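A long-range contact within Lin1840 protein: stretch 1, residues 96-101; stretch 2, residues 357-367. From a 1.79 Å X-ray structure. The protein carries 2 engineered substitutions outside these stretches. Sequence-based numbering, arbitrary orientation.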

# COMPACT_ATOMS: atom_id res chain seq x y z
N TYR A 96 2.12 25.68 22.41
CA TYR A 96 1.82 26.98 21.94
C TYR A 96 3.09 27.79 21.74
O TYR A 96 3.68 27.78 20.64
CB TYR A 96 0.74 27.70 22.82
CG TYR A 96 0.23 28.95 22.16
CD1 TYR A 96 -0.61 28.89 21.04
CD2 TYR A 96 0.50 30.21 22.67
CE1 TYR A 96 -1.06 30.01 20.42
CE2 TYR A 96 0.04 31.34 22.07
CZ TYR A 96 -0.74 31.25 20.89
OH TYR A 96 -1.19 32.38 20.26
N LYS A 97 3.54 28.49 22.79
CA LYS A 97 4.85 29.19 22.78
C LYS A 97 5.93 28.34 23.39
O LYS A 97 7.08 28.33 22.86
CB LYS A 97 4.81 30.55 23.48
CG LYS A 97 3.96 31.50 22.70
CD LYS A 97 4.75 32.32 21.73
CE LYS A 97 3.77 33.13 20.89
NZ LYS A 97 4.55 33.59 19.67
N THR A 98 5.60 27.59 24.46
CA THR A 98 6.50 26.55 24.93
C THR A 98 6.27 25.29 24.09
O THR A 98 5.17 24.65 24.18
CB THR A 98 6.32 26.22 26.44
OG1 THR A 98 6.33 27.44 27.20
CG2 THR A 98 7.49 25.24 26.90
N VAL A 99 7.23 24.98 23.20
CA VAL A 99 7.02 23.93 22.23
C VAL A 99 7.56 22.63 22.81
O VAL A 99 8.68 22.55 23.28
CB VAL A 99 7.63 24.24 20.86
CG1 VAL A 99 7.28 23.15 19.82
CG2 VAL A 99 7.21 25.58 20.38
N PHE A 100 6.68 21.64 22.83
CA PHE A 100 6.94 20.31 23.33
C PHE A 100 7.38 19.41 22.15
O PHE A 100 7.32 19.81 20.95
CB PHE A 100 5.69 19.74 24.02
CG PHE A 100 5.43 20.30 25.39
CD1 PHE A 100 4.99 21.59 25.53
CD2 PHE A 100 5.54 19.52 26.54
CE1 PHE A 100 4.75 22.13 26.77
CE2 PHE A 100 5.35 20.08 27.76
CZ PHE A 100 4.95 21.38 27.88
N PRO A 101 7.83 18.17 22.47
CA PRO A 101 8.17 17.23 21.35
C PRO A 101 6.99 17.05 20.43
O PRO A 101 5.79 17.11 20.85
CB PRO A 101 8.60 15.94 22.07
CG PRO A 101 9.10 16.44 23.40
CD PRO A 101 8.23 17.62 23.76
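Stretch 2 (357-367) DILTDESRGKA

Stretch 1 has no regular helix or strand; its backbone turns at Tyr96 and Lys97 and is extended from Thr98 to Pro101. Stretch 2 passes from a loop into a helix that begins at Asp361 and continues beyond Ala367. The two run in the same general direction: the CA of Thr98 lies 5.3 Å from the CA of Leu359, and the CA of Phe100 lies 5.0 Å from that of Ala367. Leu359 has positive phi (59°), just before Thr360 caps the helix, its OG1 accepting a hydrogen bond from Ser363 N at 2.9 Å.

No hydrogen bond joins the stretches; they meet through van der Waals packing, which buries 418 Å² summed over both sides. Thr98 points toward stretch 2 and is compact enough to fit closely against both loop and helix: its OG1 lies 3.4 Å from Leu359 CA, and its CG2 3.6 Å from Ser363 O and 3.7 Å from Ala367 CB. Beside it, the aliphatic part of Lys97 serves as an apolar surface, with CG 3.6 Å from Ile358 CG2, while the end of the chain leads away. At the other end, the small side chain of Ala367 lets the helix backbone approach the Phe100 ring, whose CE2 is 3.5 Å from Ala367 N. The methyl CB sits 3.8 Å from the centroid of the Phe100 ring, almost on the ring normal, a CH-pi contact over the face.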

# COMPACT_ATOMS: atom_id res chain seq x y z
N ASP A 357 1.50 34.05 31.94
CA ASP A 357 1.29 32.62 31.82
C ASP A 357 2.03 31.94 30.60
O ASP A 357 1.94 30.73 30.43
CB ASP A 357 -0.21 32.27 31.73
CG ASP A 357 -1.01 32.49 33.04
OD1 ASP A 357 -0.39 32.67 34.10
OD2 ASP A 357 -2.28 32.46 33.00
N ILE A 358 2.72 32.72 29.79
CA ILE A 358 3.31 32.31 28.52
C ILE A 358 4.80 32.16 28.68
O ILE A 358 5.52 33.08 29.18
CB ILE A 358 2.93 33.25 27.39
CG1 ILE A 358 1.40 33.15 27.19
CG2 ILE A 358 3.59 32.84 26.07
CD1 ILE A 358 0.77 34.17 26.29
N LEU A 359 5.26 31.00 28.31
CA LEU A 359 6.69 30.66 28.26
C LEU A 359 7.29 30.83 29.67
O LEU A 359 8.30 31.44 29.81
CB LEU A 359 7.39 31.46 27.15
CG LEU A 359 8.81 31.06 26.74
CD1 LEU A 359 8.78 29.68 26.13
CD2 LEU A 359 9.39 32.04 25.74
N THR A 360 6.66 30.26 30.72
CA THR A 360 7.21 30.32 32.07
C THR A 360 8.36 29.32 32.19
O THR A 360 8.38 28.31 31.46
CB THR A 360 6.20 29.96 33.21
OG1 THR A 360 5.72 28.60 33.10
CG2 THR A 360 5.04 30.93 33.23
N ASP A 361 9.26 29.56 33.16
CA ASP A 361 10.25 28.55 33.48
C ASP A 361 9.64 27.19 33.89
O ASP A 361 10.19 26.18 33.52
CB ASP A 361 11.18 29.06 34.58
CG ASP A 361 12.05 30.19 34.08
OD1 ASP A 361 12.09 30.46 32.86
OD2 ASP A 361 12.69 30.83 34.91
N GLU A 362 8.58 27.16 34.68
CA GLU A 362 7.88 25.93 34.99
C GLU A 362 7.46 25.18 33.70
O GLU A 362 7.68 23.97 33.57
CB GLU A 362 6.62 26.23 35.84
CG GLU A 362 6.10 25.00 36.55
CD GLU A 362 4.75 25.20 37.19
OE1 GLU A 362 4.29 26.36 37.32
OE2 GLU A 362 4.15 24.18 37.57
N SER A 363 6.85 25.90 32.77
CA SER A 363 6.42 25.31 31.51
C SER A 363 7.64 24.81 30.69
O SER A 363 7.61 23.70 30.16
CB SER A 363 5.57 26.26 30.69
OG SER A 363 4.32 26.46 31.33
N ARG A 364 8.69 25.60 30.61
CA ARG A 364 9.97 25.09 30.02
C ARG A 364 10.53 23.80 30.67
O ARG A 364 10.97 22.90 29.90
CB ARG A 364 11.08 26.15 29.95
CG ARG A 364 10.68 27.33 29.04
CD ARG A 364 11.77 28.39 28.95
NE ARG A 364 12.75 27.90 28.04
CZ ARG A 364 13.25 28.50 26.96
NH1 ARG A 364 13.01 29.77 26.60
NH2 ARG A 364 14.09 27.78 26.29
N GLY A 365 10.45 23.66 32.00
CA GLY A 365 10.81 22.43 32.70
C GLY A 365 9.91 21.26 32.30
O GLY A 365 10.38 20.15 32.08
N LYS A 366 8.60 21.52 32.11
CA LYS A 366 7.73 20.47 31.67
C LYS A 366 8.10 19.97 30.23
O LYS A 366 8.11 18.77 29.97
CB LYS A 366 6.30 20.91 31.73
CG LYS A 366 5.84 21.09 33.15
CD LYS A 366 4.51 21.81 33.33
CE LYS A 366 4.21 21.95 34.81
NZ LYS A 366 3.05 22.87 34.91
N ALA A 367 8.36 20.91 29.33
CA ALA A 367 8.83 20.58 27.99
C ALA A 367 10.16 19.84 27.95
O ALA A 367 10.30 18.91 27.16
CB ALA A 367 8.85 21.80 27.10